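Local coordinates for heavy metal cation tricomponent efflux pump ZneA(CzcA-like) (Cupriavidus metallidurans, PDB 4K0J), which transports Zn(II) in exchange for protons as the RND-family inner-membrane pump of a three-component heavy metal efflux system, at residues N210-G215 against R228-I233; T181-E186 against R750-V755; S740-V745 against V754-I759. All coordinates share one frame; numbering follows the deposited sequence.

Contact 1. Residues N210-G215 against R228-I233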
ATOM      1  N   ASN C 210     -37.598  22.158   2.421  1.00 86.33           N
ATOM      2  CA  ASN C 210     -37.353  21.289   1.282  1.00 87.52           C
ATOM      3  C   ASN C 210     -36.903  19.909   1.748  1.00 96.97           C
ATOM      4  O   ASN C 210     -35.715  19.583   1.724  1.00 97.66           O
ATOM      5  CB  ASN C 210     -36.320  21.901   0.335  1.00 82.98           C
ATOM      6  CG  ASN C 210     -35.981  20.981  -0.824  1.00 77.51           C
ATOM      7  OD1 ASN C 210     -36.815  20.731  -1.694  1.00 83.05           O
ATOM      8  ND2 ASN C 210     -34.755  20.463  -0.832  1.00 63.07           N
ATOM      9  N   ALA C 211     -37.863  19.104   2.187  1.00102.51           N
ATOM     10  CA  ALA C 211     -37.559  17.769   2.682  1.00102.97           C
ATOM     11  C   ALA C 211     -38.721  16.811   2.463  1.00 93.69           C
ATOM     12  O   ALA C 211     -39.882  17.215   2.452  1.00 98.63           O
ATOM     13  CB  ALA C 211     -37.181  17.819   4.159  1.00107.51           C
ATOM     14  N   ASN C 212     -38.390  15.539   2.279  1.00 73.19           N
ATOM     15  CA  ASN C 212     -39.389  14.494   2.138  1.00 57.04           C
ATOM     16  C   ASN C 212     -39.267  13.485   3.266  1.00 62.22           C
ATOM     17  O   ASN C 212     -38.564  12.489   3.134  1.00 77.82           O
ATOM     18  CB  ASN C 212     -39.232  13.778   0.796  1.00 53.74           C
ATOM     19  CG  ASN C 212     -40.003  14.449  -0.318  1.00 62.77           C
ATOM     20  OD1 ASN C 212     -40.332  15.634  -0.235  1.00 71.20           O
ATOM     21  ND2 ASN C 212     -40.302  13.692  -1.371  1.00 58.38           N
ATOM     22  N   ALA C 213     -39.947  13.744   4.376  1.00 56.20           N
ATOM     23  CA  ALA C 213     -39.926  12.819   5.502  1.00 50.64           C
ATOM     24  C   ALA C 213     -40.582  11.488   5.135  1.00 49.56           C
ATOM     25  O   ALA C 213     -41.371  11.406   4.190  1.00 42.26           O
ATOM     26  CB  ALA C 213     -40.609  13.431   6.708  1.00 44.55           C
ATOM     27  N   GLY C 214     -40.232  10.445   5.879  1.00 45.50           N
ATOM     28  CA  GLY C 214     -40.898   9.166   5.770  1.00 35.53           C
ATOM     29  C   GLY C 214     -41.465   8.820   7.127  1.00 78.67           C
ATOM     30  O   GLY C 214     -40.846   9.107   8.150  1.00 74.47           O
ATOM     31  N   GLY C 215     -42.646   8.216   7.141  1.00 93.80           N
ATOM     32  CA  GLY C 215     -43.303   7.870   8.389  1.00 90.95           C
ATOM     33  C   GLY C 215     -43.147   6.412   8.781  1.00 75.94           C
ATOM     34  O   GLY C 215     -43.898   5.913   9.617  1.00 82.03           O
ATOM     35  N   ARG C 228     -45.208   8.049   3.119  1.00 40.16           N
ATOM     36  CA  ARG C 228     -44.391   9.015   2.404  1.00 35.01           C
ATOM     37  C   ARG C 228     -44.938  10.426   2.517  1.00 45.33           C
ATOM     38  O   ARG C 228     -46.022  10.720   2.018  1.00 47.69           O
ATOM     39  CB  ARG C 228     -44.296   8.646   0.932  1.00 34.44           C
ATOM     40  CG  ARG C 228     -43.294   7.578   0.643  1.00 33.61           C
ATOM     41  CD  ARG C 228     -43.308   7.206  -0.822  1.00 33.08           C
ATOM     42  NE  ARG C 228     -43.152   8.371  -1.686  1.00 41.27           N
ATOM     43  CZ  ARG C 228     -42.944   8.303  -2.997  1.00 52.10           C
ATOM     44  NH1 ARG C 228     -42.809   9.418  -3.703  1.00 59.07           N
ATOM     45  NH2 ARG C 228     -42.864   7.124  -3.602  1.00 51.67           N
ATOM     46  N   GLY C 229     -44.180  11.293   3.175  1.00 47.92           N
ATOM     47  CA  GLY C 229     -44.439  12.716   3.120  1.00 43.31           C
ATOM     48  C   GLY C 229     -43.583  13.320   2.024  1.00 37.26           C
ATOM     49  O   GLY C 229     -42.404  13.005   1.913  1.00 38.72           O
ATOM     50  N   VAL C 230     -44.176  14.178   1.205  1.00 37.61           N
ATOM     51  CA  VAL C 230     -43.452  14.779   0.093  1.00 51.86           C
ATOM     52  C   VAL C 230     -43.477  16.297   0.188  1.00 72.00           C
ATOM     53  O   VAL C 230     -44.540  16.917   0.120  1.00 73.52           O
ATOM     54  CB  VAL C 230     -44.036  14.346  -1.266  1.00 42.20           C
ATOM     55  CG1 VAL C 230     -43.332  15.069  -2.394  1.00 37.13           C
ATOM     56  CG2 VAL C 230     -43.910  12.842  -1.438  1.00 40.94           C
ATOM     57  N   GLY C 231     -42.300  16.891   0.354  1.00 78.73           N
ATOM     58  CA  GLY C 231     -42.184  18.333   0.464  1.00 75.01           C
ATOM     59  C   GLY C 231     -41.026  18.873  -0.342  1.00 73.28           C
ATOM     60  O   GLY C 231     -40.684  20.050  -0.246  1.00 78.63           O
ATOM     61  N   LEU C 232     -40.419  18.001  -1.138  1.00 77.01           N
ATOM     62  CA  LEU C 232     -39.319  18.387  -2.008  1.00 79.58           C
ATOM     63  C   LEU C 232     -39.826  19.310  -3.120  1.00 73.53           C
ATOM     64  O   LEU C 232     -40.794  18.984  -3.808  1.00 77.86           O
ATOM     65  CB  LEU C 232     -38.669  17.135  -2.604  1.00 75.16           C
ATOM     66  CG  LEU C 232     -37.291  17.279  -3.249  1.00 79.30           C
ATOM     67  CD1 LEU C 232     -36.240  17.636  -2.208  1.00 77.11           C
ATOM     68  CD2 LEU C 232     -36.913  16.004  -3.980  1.00 79.19           C
ATOM     69  N   ILE C 233     -39.179  20.462  -3.286  1.00 57.38           N
ATOM     70  CA  ILE C 233     -39.555  21.412  -4.332  1.00 57.89           C
ATOM     71  C   ILE C 233     -39.230  20.847  -5.716  1.00 56.77           C
ATOM     72  O   ILE C 233     -38.194  20.206  -5.899  1.00 64.89           O
ATOM     73  CB  ILE C 233     -38.871  22.786  -4.123  1.00 61.50           C
ATOM     74  CG1 ILE C 233     -39.330  23.785  -5.181  1.00 53.32           C
ATOM     75  CG2 ILE C 233     -37.355  22.654  -4.127  1.00 69.40           C
ATOM     76  CD1 ILE C 233     -38.562  25.074  -5.158  1.00 44.30           C
TER
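Asn210 and Asn212 join the two legs of a long antiparallel beta hairpin at its root, where strands 214-220 and 223-230 rise from what corresponds to the docking domain of related RND pumps. The legs point in nearly opposite directions, 176° apart. Gly214 and Arg228 form a non-hydrogen-bonded pair; toward the root one more backbone bond follows, and then asparagine side chains do the bridging. Asn210 reaches across because its CG stands anti to the backbone N (chi1 177°). Asn210 OD1 accepts the N-H of Ile233 N at 2.9 Å, nearly along the C=O axis. The same amide also rests on a leucine methyl, Asn210 ND2 lying 3.5 Å from Leu232 CD1. Asn212 OD1 faces two successive backbone amides, those of Gly231 and Leu232, and accepts from both, although the modelled lengths are too short to be trusted at this resolution. Asparagine suits both sites: its short side chain ends in a carbonyl for a strand N-H and an amide that can serve a second partner. Asn212 ND2 uses that option, bonding to Glu60 of the second subunit. Gly231, lacking a side chain, is consistent with the close Ala211 carbonyl. The hairpin extends to a neighbouring subunit, as the protruding loops of related RND trimers do: Arg228, Gly229 and Val230 pair in parallel with a strand of the second subunit, and Arg228 makes salt bridges to Glu59 and Glu60 of that chain. Within the hairpin, Val230 and Asn212 lie side by side and point the same way, ND2 of Asn212 being 3.5 Å from CG1 of Val230. Next to the Gly214-Arg228 pair, Gly229 N donates to Ala213 O at 3.0 Å.

Contact 2. Residues T181-E186 against R750-V755; sequences TQFMLE and RSYNVV
Phe183 O is held by two groups of the facing strand: the N-H of Val755 N at 2.6 Å, nearly straight at 172°, and a CA-H...O contact from Val754. This is a parallel beta pairing, 182-186 against 750-755, at the centre of a mixed four-stranded sheet in which strands from the two halves of the chain meet, in what is probably the docking domain. The ladder continues on both sides of that carbonyl, with Phe183 N donating to Asn753 O at 2.9 Å and Leu185 N reaching Val755 O at 3.3 Å. One face of the sheet carries Phe183 and Val754, where Phe183 CB packs on Val754 CG1 at 3.9 Å and strand 741-747 adds Val745. Met184 and Val755 lie on the other face, where Gln182, its chain extended beyond CG, lays its terminal amide against a methyl group of Val755, Gln182 NE2 to Val755 CG2 3.5 Å. Beta-branched valine suits a buried strand, since its two methyls cover the backbone without needing a polar partner. Tyr752 lies just before the paired residues. Phe183 CE2 touches Tyr752 CB at 3.8 Å, and the two rings sit obliquely, planes 51° apart, while Thr181 O lies at the edge of the tyrosine ring. A tyrosine can pack here yet keep its hydroxyl among polar groups: Glu154 of helix 149-164 makes a weak hydrogen bond to Tyr752 OH, and Arg750 NE donates to Tyr752 OH at 3.0 Å, the oxygen 16° out of the guanidinium plane.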
ATOM      1  N   THR C 181     -27.587  25.510 -15.069  1.00 48.75           N
ATOM      2  CA  THR C 181     -28.916  26.088 -14.911  1.00 55.04           C
ATOM      3  C   THR C 181     -29.346  26.097 -13.451  1.00 53.24           C
ATOM      4  O   THR C 181     -29.273  25.076 -12.766  1.00 51.08           O
ATOM      5  CB  THR C 181     -29.966  25.309 -15.744  1.00 68.37           C
ATOM      6  OG1 THR C 181     -29.611  25.346 -17.133  1.00 72.81           O
ATOM      7  CG2 THR C 181     -31.358  25.903 -15.565  1.00 62.91           C
ATOM      8  N   GLN C 182     -29.799  27.250 -12.973  1.00 53.75           N
ATOM      9  CA  GLN C 182     -30.273  27.348 -11.597  1.00 46.91           C
ATOM     10  C   GLN C 182     -31.623  28.039 -11.511  1.00 48.30           C
ATOM     11  O   GLN C 182     -32.058  28.692 -12.460  1.00 49.97           O
ATOM     12  CB  GLN C 182     -29.241  28.046 -10.705  1.00 34.22           C
ATOM     13  CG  GLN C 182     -28.781  29.402 -11.189  1.00 38.30           C
ATOM     14  CD  GLN C 182     -27.594  29.909 -10.399  1.00 48.85           C
ATOM     15  OE1 GLN C 182     -27.319  31.113 -10.365  1.00 58.39           O
ATOM     16  NE2 GLN C 182     -26.879  28.988  -9.756  1.00 36.71           N
ATOM     17  N   PHE C 183     -32.284  27.861 -10.372  1.00 52.60           N
ATOM     18  CA  PHE C 183     -33.572  28.484 -10.092  1.00 54.65           C
ATOM     19  C   PHE C 183     -33.276  29.718  -9.258  1.00 65.11           C
ATOM     20  O   PHE C 183     -32.581  29.627  -8.247  1.00 62.06           O
ATOM     21  CB  PHE C 183     -34.465  27.540  -9.276  1.00 52.31           C
ATOM     22  CG  PHE C 183     -34.969  26.339 -10.036  1.00 55.66           C
ATOM     23  CD1 PHE C 183     -36.330  26.118 -10.172  1.00 65.27           C
ATOM     24  CD2 PHE C 183     -34.091  25.425 -10.595  1.00 58.49           C
ATOM     25  CE1 PHE C 183     -36.808  25.014 -10.858  1.00 66.48           C
ATOM     26  CE2 PHE C 183     -34.562  24.321 -11.286  1.00 60.36           C
ATOM     27  CZ  PHE C 183     -35.922  24.114 -11.415  1.00 62.82           C
ATOM     28  N   MET C 184     -33.786  30.874  -9.667  1.00 75.20           N
ATOM     29  CA  MET C 184     -33.501  32.085  -8.907  1.00 75.49           C
ATOM     30  C   MET C 184     -34.608  33.130  -8.898  1.00 79.79           C
ATOM     31  O   MET C 184     -35.195  33.453  -9.933  1.00 83.09           O
ATOM     32  CB  MET C 184     -32.177  32.712  -9.355  1.00 75.68           C
ATOM     33  CG  MET C 184     -32.138  33.154 -10.803  1.00 77.80           C
ATOM     34  SD  MET C 184     -30.509  33.777 -11.255  1.00 94.20           S
ATOM     35  CE  MET C 184     -30.852  34.511 -12.851  1.00125.08           C
ATOM     36  N   LEU C 185     -34.886  33.641  -7.704  1.00 81.82           N
ATOM     37  CA  LEU C 185     -35.776  34.778  -7.534  1.00 84.06           C
ATOM     38  C   LEU C 185     -34.933  36.035  -7.592  1.00 89.07           C
ATOM     39  O   LEU C 185     -33.852  36.092  -7.010  1.00 89.23           O
ATOM     40  CB  LEU C 185     -36.504  34.695  -6.190  1.00 86.16           C
ATOM     41  CG  LEU C 185     -37.520  35.784  -5.810  1.00 90.58           C
ATOM     42  CD1 LEU C 185     -36.865  36.974  -5.118  1.00 90.59           C
ATOM     43  CD2 LEU C 185     -38.325  36.247  -7.016  1.00 88.24           C
ATOM     44  N   GLU C 186     -35.436  37.048  -8.288  1.00 95.35           N
ATOM     45  CA  GLU C 186     -34.711  38.302  -8.428  1.00 87.22           C
ATOM     46  C   GLU C 186     -35.297  39.403  -7.541  1.00 94.71           C
ATOM     47  O   GLU C 186     -36.158  40.174  -7.970  1.00 94.55           O
ATOM     48  CB  GLU C 186     -34.673  38.722  -9.895  1.00 67.22           C
ATOM     49  CG  GLU C 186     -34.060  37.660 -10.796  1.00 56.55           C
ATOM     50  CD  GLU C 186     -33.772  38.165 -12.196  1.00 70.41           C
ATOM     51  OE1 GLU C 186     -34.472  39.091 -12.660  1.00 71.76           O
ATOM     52  OE2 GLU C 186     -32.835  37.636 -12.833  1.00 78.57           O
ATOM     53  N   ARG C 750     -31.143  14.571 -12.237  1.00 49.34           N
ATOM     54  CA  ARG C 750     -30.445  15.847 -12.294  1.00 52.67           C
ATOM     55  C   ARG C 750     -30.761  16.703 -11.072  1.00 48.19           C
ATOM     56  O   ARG C 750     -31.744  16.466 -10.376  1.00 46.40           O
ATOM     57  CB  ARG C 750     -30.823  16.599 -13.571  1.00 57.65           C
ATOM     58  CG  ARG C 750     -30.743  15.760 -14.833  1.00 53.55           C
ATOM     59  CD  ARG C 750     -32.127  15.470 -15.376  1.00 58.18           C
ATOM     60  NE  ARG C 750     -32.805  16.690 -15.801  1.00 59.76           N
ATOM     61  CZ  ARG C 750     -34.036  16.729 -16.302  1.00 69.88           C
ATOM     62  NH1 ARG C 750     -34.740  15.611 -16.440  1.00 66.41           N
ATOM     63  NH2 ARG C 750     -34.567  17.890 -16.661  1.00 79.24           N
ATOM     64  N   SER C 751     -29.922  17.699 -10.817  1.00 35.39           N
ATOM     65  CA  SER C 751     -30.129  18.594  -9.687  1.00 39.29           C
ATOM     66  C   SER C 751     -29.643  20.017  -9.989  1.00 47.33           C
ATOM     67  O   SER C 751     -28.716  20.214 -10.777  1.00 54.16           O
ATOM     68  CB  SER C 751     -29.452  18.035  -8.438  1.00 35.75           C
ATOM     69  OG  SER C 751     -28.079  17.799  -8.678  1.00 39.93           O
ATOM     70  N   TYR C 752     -30.282  21.002  -9.365  1.00 36.26           N
ATOM     71  CA  TYR C 752     -30.012  22.407  -9.650  1.00 36.41           C
ATOM     72  C   TYR C 752     -30.034  23.200  -8.350  1.00 36.69           C
ATOM     73  O   TYR C 752     -30.743  22.843  -7.410  1.00 36.86           O
ATOM     74  CB  TYR C 752     -31.057  22.977 -10.628  1.00 36.46           C
ATOM     75  CG  TYR C 752     -31.360  22.077 -11.809  1.00 45.76           C
ATOM     76  CD1 TYR C 752     -32.353  21.107 -11.731  1.00 45.11           C
ATOM     77  CD2 TYR C 752     -30.652  22.191 -12.999  1.00 46.52           C
ATOM     78  CE1 TYR C 752     -32.633  20.272 -12.800  1.00 43.38           C
ATOM     79  CE2 TYR C 752     -30.926  21.359 -14.079  1.00 47.25           C
ATOM     80  CZ  TYR C 752     -31.919  20.401 -13.972  1.00 47.64           C
ATOM     81  OH  TYR C 752     -32.197  19.569 -15.035  1.00 35.47           O
ATOM     82  N   ASN C 753     -29.253  24.274  -8.293  1.00 36.73           N
ATOM     83  CA  ASN C 753     -29.242  25.133  -7.122  1.00 36.98           C
ATOM     84  C   ASN C 753     -30.362  26.152  -7.207  1.00 37.18           C
ATOM     85  O   ASN C 753     -30.583  26.748  -8.257  1.00 37.08           O
ATOM     86  CB  ASN C 753     -27.907  25.870  -6.989  1.00 36.88           C
ATOM     87  CG  ASN C 753     -26.722  24.932  -6.867  1.00 45.25           C
ATOM     88  OD1 ASN C 753     -25.614  25.246  -7.313  1.00 41.16           O
ATOM     89  ND2 ASN C 753     -26.948  23.770  -6.267  1.00 49.51           N
ATOM     90  N   VAL C 754     -31.077  26.339  -6.103  1.00 37.49           N
ATOM     91  CA  VAL C 754     -32.015  27.445  -5.990  1.00 37.74           C
ATOM     92  C   VAL C 754     -31.321  28.598  -5.289  1.00 37.78           C
ATOM     93  O   VAL C 754     -30.847  28.461  -4.152  1.00 52.31           O
ATOM     94  CB  VAL C 754     -33.275  27.067  -5.204  1.00 38.09           C
ATOM     95  CG1 VAL C 754     -34.347  28.140  -5.374  1.00 38.36           C
ATOM     96  CG2 VAL C 754     -33.783  25.709  -5.640  1.00 37.97           C
ATOM     97  N   VAL C 755     -31.273  29.730  -5.983  1.00 42.52           N
ATOM     98  CA  VAL C 755     -30.541  30.906  -5.530  1.00 57.48           C
ATOM     99  C   VAL C 755     -31.476  32.093  -5.289  1.00 57.92           C
ATOM    100  O   VAL C 755     -32.459  32.279  -6.012  1.00 42.62           O
ATOM    101  CB  VAL C 755     -29.481  31.319  -6.577  1.00 59.61           C
ATOM    102  CG1 VAL C 755     -28.589  32.420  -6.034  1.00 69.85           C
ATOM    103  CG2 VAL C 755     -28.649  30.122  -6.988  1.00 57.51           C
TER

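Contact 3. Residues S740-V745 against V754-I759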
ATOM      1  N   SER C 740     -25.490  33.824  -3.526  1.00 54.30           N
ATOM      2  CA  SER C 740     -25.198  32.470  -3.068  1.00 59.61           C
ATOM      3  C   SER C 740     -26.422  31.576  -3.233  1.00 55.09           C
ATOM      4  O   SER C 740     -27.548  32.006  -2.967  1.00 46.51           O
ATOM      5  CB  SER C 740     -24.775  32.471  -1.596  1.00 60.62           C
ATOM      6  OG  SER C 740     -25.813  31.959  -0.773  1.00 49.02           O
ATOM      7  N   PRO C 741     -26.204  30.325  -3.673  1.00 56.13           N
ATOM      8  CA  PRO C 741     -27.268  29.321  -3.782  1.00 57.23           C
ATOM      9  C   PRO C 741     -27.870  29.022  -2.422  1.00 64.74           C
ATOM     10  O   PRO C 741     -27.134  28.873  -1.449  1.00 72.08           O
ATOM     11  CB  PRO C 741     -26.531  28.086  -4.309  1.00 49.72           C
ATOM     12  CG  PRO C 741     -25.113  28.300  -3.933  1.00 52.83           C
ATOM     13  CD  PRO C 741     -24.893  29.775  -4.052  1.00 51.72           C
ATOM     14  N   VAL C 742     -29.193  28.942  -2.350  1.00 63.55           N
ATOM     15  CA  VAL C 742     -29.853  28.699  -1.075  1.00 57.25           C
ATOM     16  C   VAL C 742     -30.133  27.223  -0.845  1.00 58.21           C
ATOM     17  O   VAL C 742     -29.833  26.687   0.222  1.00 61.89           O
ATOM     18  CB  VAL C 742     -31.185  29.440  -0.964  1.00 49.46           C
ATOM     19  CG1 VAL C 742     -31.700  29.313   0.446  1.00 46.77           C
ATOM     20  CG2 VAL C 742     -31.020  30.900  -1.353  1.00 46.63           C
ATOM     21  N   THR C 743     -30.720  26.567  -1.841  1.00 51.91           N
ATOM     22  CA  THR C 743     -31.045  25.152  -1.676  1.00 43.56           C
ATOM     23  C   THR C 743     -30.784  24.352  -2.947  1.00 43.99           C
ATOM     24  O   THR C 743     -30.088  24.824  -3.842  1.00 54.89           O
ATOM     25  CB  THR C 743     -32.488  24.956  -1.151  1.00 38.51           C
ATOM     26  OG1 THR C 743     -32.812  23.564  -1.110  1.00 38.37           O
ATOM     27  CG2 THR C 743     -33.476  25.668  -2.030  1.00 38.60           C
ATOM     28  N   GLN C 744     -31.320  23.137  -3.017  1.00 40.13           N
ATOM     29  CA  GLN C 744     -31.033  22.247  -4.143  1.00 41.48           C
ATOM     30  C   GLN C 744     -32.241  21.433  -4.611  1.00 38.80           C
ATOM     31  O   GLN C 744     -32.600  20.429  -4.002  1.00 39.84           O
ATOM     32  CB  GLN C 744     -29.879  21.311  -3.788  1.00 46.55           C
ATOM     33  CG  GLN C 744     -29.554  20.297  -4.864  1.00 63.29           C
ATOM     34  CD  GLN C 744     -28.451  19.348  -4.446  1.00 72.81           C
ATOM     35  OE1 GLN C 744     -28.190  19.172  -3.255  1.00 73.70           O
ATOM     36  NE2 GLN C 744     -27.791  18.736  -5.424  1.00 73.80           N
ATOM     37  N   VAL C 745     -32.848  21.872  -5.707  1.00 37.23           N
ATOM     38  CA  VAL C 745     -34.020  21.222  -6.274  1.00 37.85           C
ATOM     39  C   VAL C 745     -33.613  20.051  -7.169  1.00 42.35           C
ATOM     40  O   VAL C 745     -32.668  20.164  -7.948  1.00 42.62           O
ATOM     41  CB  VAL C 745     -34.856  22.240  -7.082  1.00 37.35           C
ATOM     42  CG1 VAL C 745     -33.956  23.042  -7.988  1.00 61.07           C
ATOM     43  CG2 VAL C 745     -35.927  21.547  -7.901  1.00 46.19           C
ATOM     44  N   VAL C 754     -31.077  26.339  -6.103  1.00 37.49           N
ATOM     45  CA  VAL C 754     -32.015  27.445  -5.990  1.00 37.74           C
ATOM     46  C   VAL C 754     -31.321  28.598  -5.289  1.00 37.78           C
ATOM     47  O   VAL C 754     -30.847  28.461  -4.152  1.00 52.31           O
ATOM     48  CB  VAL C 754     -33.275  27.067  -5.204  1.00 38.09           C
ATOM     49  CG1 VAL C 754     -34.347  28.140  -5.374  1.00 38.36           C
ATOM     50  CG2 VAL C 754     -33.783  25.709  -5.640  1.00 37.97           C
ATOM     51  N   VAL C 755     -31.273  29.730  -5.983  1.00 42.52           N
ATOM     52  CA  VAL C 755     -30.541  30.906  -5.530  1.00 57.48           C
ATOM     53  C   VAL C 755     -31.476  32.093  -5.289  1.00 57.92           C
ATOM     54  O   VAL C 755     -32.459  32.279  -6.012  1.00 42.62           O
ATOM     55  CB  VAL C 755     -29.481  31.319  -6.577  1.00 59.61           C
ATOM     56  CG1 VAL C 755     -28.589  32.420  -6.034  1.00 69.85           C
ATOM     57  CG2 VAL C 755     -28.649  30.122  -6.988  1.00 57.51           C
ATOM     58  N   ALA C 756     -31.175  32.884  -4.260  1.00 66.00           N
ATOM     59  CA  ALA C 756     -31.849  34.163  -4.047  1.00 61.62           C
ATOM     60  C   ALA C 756     -30.840  35.287  -4.202  1.00 63.10           C
ATOM     61  O   ALA C 756     -29.777  35.263  -3.583  1.00 71.63           O
ATOM     62  CB  ALA C 756     -32.476  34.220  -2.674  1.00 54.60           C
ATOM     63  N   ARG C 757     -31.169  36.266  -5.037  1.00 52.67           N
ATOM     64  CA  ARG C 757     -30.312  37.428  -5.208  1.00 52.24           C
ATOM     65  C   ARG C 757     -31.091  38.620  -5.759  1.00 53.42           C
ATOM     66  O   ARG C 757     -32.087  38.450  -6.464  1.00 46.79           O
ATOM     67  CB  ARG C 757     -29.134  37.100  -6.126  1.00 57.16           C
ATOM     68  CG  ARG C 757     -29.516  36.851  -7.576  1.00 63.59           C
ATOM     69  CD  ARG C 757     -28.282  36.815  -8.467  1.00 70.63           C
ATOM     70  NE  ARG C 757     -28.615  36.570  -9.867  1.00 73.62           N
ATOM     71  CZ  ARG C 757     -27.720  36.514 -10.850  1.00 75.04           C
ATOM     72  NH1 ARG C 757     -28.114  36.288 -12.096  1.00 77.75           N
ATOM     73  NH2 ARG C 757     -26.432  36.686 -10.587  1.00 77.50           N
ATOM     74  N   PHE C 758     -30.627  39.823  -5.425  1.00 51.85           N
ATOM     75  CA  PHE C 758     -31.222  41.058  -5.920  1.00 43.21           C
ATOM     76  C   PHE C 758     -31.122  41.126  -7.432  1.00 48.55           C
ATOM     77  O   PHE C 758     -30.222  40.532  -8.029  1.00 52.12           O
ATOM     78  CB  PHE C 758     -30.515  42.268  -5.312  1.00 42.00           C
ATOM     79  CG  PHE C 758     -30.540  42.294  -3.812  1.00 40.79           C
ATOM     80  CD1 PHE C 758     -31.653  41.859  -3.115  1.00 36.81           C
ATOM     81  CD2 PHE C 758     -29.445  42.747  -3.098  1.00 49.20           C
ATOM     82  CE1 PHE C 758     -31.680  41.878  -1.725  1.00 43.55           C
ATOM     83  CE2 PHE C 758     -29.465  42.771  -1.710  1.00 57.32           C
ATOM     84  CZ  PHE C 758     -30.587  42.334  -1.022  1.00 36.78           C
ATOM     85  N   ILE C 759     -32.045  41.856  -8.045  1.00 55.65           N
ATOM     86  CA  ILE C 759     -32.082  41.977  -9.499  1.00 69.42           C
ATOM     87  C   ILE C 759     -30.938  42.857  -9.994  1.00 72.96           C
ATOM     88  O   ILE C 759     -30.317  43.582  -9.214  1.00 63.59           O
ATOM     89  CB  ILE C 759     -33.438  42.550  -9.982  1.00 82.25           C
ATOM     90  CG1 ILE C 759     -33.712  42.151 -11.437  1.00 85.79           C
ATOM     91  CG2 ILE C 759     -33.494  44.065  -9.776  1.00 82.01           C
ATOM     92  CD1 ILE C 759     -35.085  42.554 -11.938  1.00 90.17           C
TER
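Strands 741-745 and 754-758 run antiparallel at 157°, and Val754 O accepts the N-H of two successive residues, Val742 and Thr743, though the separation from Val742 N is modelled too short to be relied on. The Thr743 donor sits in the carbonyl plane on a lone pair, Thr743 N being 3.0 Å from Val754 O. In return Val754 N gives its hydrogen to Thr743 O at 2.9 Å, from well above that carbonyl's plane. Two residues facing one make this a classic beta bulge in a beta hairpin, and the backbone of Val742, close to helical, takes up the extra residue. It shifts the register by one before Pro741 meets Val755 in a non-hydrogen-bonded pair, where proline, with no N-H to give, loses nothing. Val742 packs CG2 on Ala756 CB at 3.9 Å, a small partner, while Val742 also touches Thr203, Ile206 and Ser207 of helix 199-208. Val754 takes the largest share of the contact: Thr743 lies alongside it, pointing the same way, with Thr743 CG2 3.5 Å from Val754 CB. Val745 crosses it at about a right angle. The chi1 of 47° puts Val745 CG1 between its own backbone N and carbonyl carbon, 3.6 Å from Val754 CG2.

How the contacts relate
Of these segments, strand 182-187 comes first; the chain then passes through helix 199-208 into the hairpin whose root is closed by contact 1 when 228-233 returns. Some 500 residues later, 740-745 arrives, the chain turns, and strand 750-758 closes contact 2 with its first part and contact 3 with its later part, sharing Val754 and Val755. Contact 1 therefore falls within the long loop that contact 2 completes, whereas contact 3 is a local hairpin following contact 1 in series. Contacts 2 and 3 build one sheet, their centres 6 Å apart. Contact 1, its centre about 20 Å from that of contact 3, touches this sheet through Ile233 against Val745 and Asn210 against Thr743.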